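Local structure of carboxyltransferase domain-containing protein (Pyrococcus horikoshii, 2PHC) at residues K71-S74 and A75-V78. The protein is of undetermined function but belongs to the carboxyltransferase subdomain C and D family, and is probably an ATP-binding hydrolase. Numbering follows the deposited sequence.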
ATOM      1  N   LYS A  71       4.845  13.020 -18.577  1.00 30.40           N
ATOM      2  CA  LYS A  71       4.340  11.702 -18.848  1.00 29.27           C
ATOM      3  C   LYS A  71       5.463  10.684 -18.560  1.00 27.97           C
ATOM      4  O   LYS A  71       5.184   9.590 -18.107  1.00 27.43           O
ATOM      5  CB  LYS A  71       3.832  11.616 -20.291  1.00 30.97           C
ATOM      6  CG  LYS A  71       2.360  11.803 -20.460  1.00 32.05           C
ATOM      7  CD  LYS A  71       2.051  12.236 -21.887  1.00 37.97           C
ATOM      8  CE  LYS A  71       0.575  12.774 -21.964  1.00 44.36           C
ATOM      9  NZ  LYS A  71      -0.022  12.911 -23.343  1.00 45.39           N
ATOM     10  N   ARG A  72       6.721  11.099 -18.768  1.00 27.95           N
ATOM     11  CA  ARG A  72       7.899  10.205 -18.759  1.00 28.46           C
ATOM     12  C   ARG A  72       8.429  10.050 -17.346  1.00 26.99           C
ATOM     13  O   ARG A  72       8.713   8.966 -16.887  1.00 25.95           O
ATOM     14  CB  ARG A  72       8.969  10.743 -19.707  1.00 28.51           C
ATOM     15  CG  ARG A  72       8.296  10.916 -21.166  1.00 30.27           C
ATOM     16  CD  ARG A  72       9.172  11.419 -22.215  1.00 32.41           C
ATOM     17  NE  ARG A  72      10.039  12.521 -21.790  1.00 44.04           N
ATOM     18  CZ  ARG A  72      10.668  13.342 -22.639  1.00 43.26           C
ATOM     19  NH1 ARG A  72      10.527  13.161 -23.962  1.00 44.39           N
ATOM     20  NH2 ARG A  72      11.447  14.307 -22.160  1.00 40.82           N
ATOM     21  N   ILE A  73       8.530  11.159 -16.662  1.00 26.59           N
ATOM     22  CA  ILE A  73       8.837  11.115 -15.245  1.00 26.31           C
ATOM     23  C   ILE A  73       7.751  10.356 -14.391  1.00 25.69           C
ATOM     24  O   ILE A  73       8.123   9.598 -13.578  1.00 25.43           O
ATOM     25  CB  ILE A  73       9.343  12.537 -14.798  1.00 28.65           C
ATOM     26  CG1 ILE A  73      10.096  12.489 -13.460  1.00 29.01           C
ATOM     27  CG2 ILE A  73       8.247  13.541 -14.766  1.00 29.10           C
ATOM     28  CD1 ILE A  73      11.079  13.533 -13.407  1.00 31.44           C
ATOM     29  N   SER A  74       6.447  10.402 -14.729  1.00 25.48           N
ATOM     30  CA  SER A  74       5.441   9.606 -14.049  1.00 26.57           C
ATOM     31  C   SER A  74       5.441   8.078 -14.278  1.00 26.37           C
ATOM     32  O   SER A  74       5.028   7.280 -13.378  1.00 25.05           O
ATOM     33  CB  SER A  74       4.057  10.136 -14.426  1.00 27.34           C
ATOM     34  OG  SER A  74       4.129  11.526 -14.576  1.00 31.35           O
ATOM     35  N   ALA A  75       5.826   7.698 -15.516  1.00 24.69           N
ATOM     36  CA  ALA A  75       6.123   6.336 -15.918  1.00 22.66           C
ATOM     37  C   ALA A  75       7.214   5.675 -15.156  1.00 20.95           C
ATOM     38  O   ALA A  75       7.069   4.534 -14.812  1.00 20.70           O
ATOM     39  CB  ALA A  75       6.443   6.268 -17.496  1.00 23.85           C
ATOM     40  N   ARG A  76       8.303   6.399 -14.941  1.00 21.82           N
ATOM     41  CA  ARG A  76       9.445   6.029 -14.175  1.00 21.91           C
ATOM     42  C   ARG A  76       9.268   5.975 -12.641  1.00 23.92           C
ATOM     43  O   ARG A  76       9.996   5.222 -11.981  1.00 23.77           O
ATOM     44  CB  ARG A  76      10.538   7.103 -14.450  1.00 24.00           C
ATOM     45  CG  ARG A  76      11.156   7.018 -15.969  1.00 30.40           C
ATOM     46  CD  ARG A  76      12.584   7.660 -16.150  1.00 36.77           C
ATOM     47  NE  ARG A  76      12.485   8.987 -16.783  1.00 44.00           N
ATOM     48  CZ  ARG A  76      12.819  10.180 -16.264  1.00 45.11           C
ATOM     49  NH1 ARG A  76      13.362  10.262 -15.036  1.00 43.94           N
ATOM     50  NH2 ARG A  76      12.596  11.291 -17.003  1.00 44.59           N
ATOM     51  N   GLU A  77       8.441   6.875 -12.076  1.00 22.73           N
ATOM     52  CA  GLU A  77       7.920   6.774 -10.732  1.00 23.99           C
ATOM     53  C   GLU A  77       7.064   5.491 -10.495  1.00 22.90           C
ATOM     54  O   GLU A  77       7.298   4.769  -9.567  1.00 23.58           O
ATOM     55  CB  GLU A  77       7.104   8.060 -10.392  1.00 24.44           C
ATOM     56  CG  GLU A  77       8.025   9.130  -9.859  1.00 28.51           C
ATOM     57  CD  GLU A  77       8.668   8.642  -8.510  1.00 34.91           C
ATOM     58  OE1 GLU A  77       7.879   8.201  -7.600  1.00 32.26           O
ATOM     59  OE2 GLU A  77       9.937   8.699  -8.372  1.00 34.07           O
ATOM     60  N   VAL A  78       6.106   5.207 -11.350  1.00 22.12           N
ATOM     61  CA  VAL A  78       5.347   3.984 -11.286  1.00 23.41           C
ATOM     62  C   VAL A  78       6.198   2.745 -11.432  1.00 24.40           C
ATOM     63  O   VAL A  78       5.941   1.722 -10.835  1.00 24.78           O
ATOM     64  CB  VAL A  78       4.274   4.011 -12.419  1.00 24.55           C
ATOM     65  CG1 VAL A  78       3.688   2.653 -12.627  1.00 23.64           C
ATOM     66  CG2 VAL A  78       3.141   5.014 -12.018  1.00 27.51           C
TER
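Glu-77 N donates to Ile-73 O over 3.1 Å, with an angle of 163° at the hydrogen, and this bond belongs to a ladder of i to i+4 links that defines the alpha-helix. Ala-75 N to Lys-71 O, Arg-76 N to Arg-72 O and Val-78 N to Ser-74 O are its other rungs across the two segments. Against this regular frame the side chains show how residues three or four apart meet from one turn to the next. Arg-76 folds back over the preceding turn: its CG comes within 3.3 Å of Arg-72 O, and a bend at chi3 (-102°) lays the guanidinium flat above the backbone of Ile-73. Ile-73 CA stands 4.1 Å from that plane, beneath its centre, while Arg-76 NH2 approaches Ile-73 CB at 4.1 Å. The side chain of Arg-72, one turn back, leads away, leaving its NE 5.6 Å from Arg-76 NH2, a spacing that probably moderates repulsion between the like charges. Two residues further along, on another side of the helix, the methyl Val-78 CG2 lies 3.2 Å from Ser-74 O. Ser-74 puts its OG beside its own backbone N (chi1 -35°), where it hydrogen-bonds back to Leu-70 O, so the hydroxyl is satisfied within the same helix. Glu-77 carries OE1 into a salt bridge with Arg-80. All eight residues lie in helix 63-82, largely at the protein surface, but buried Ile-73 and the partly exposed Glu-77 pack on helix 21-37, Ile-73 against Ile-34 and Glu-37, Glu-77 against Ser-29 and Ala-33, joining the two long helices that accompany the four-stranded antiparallel sheet.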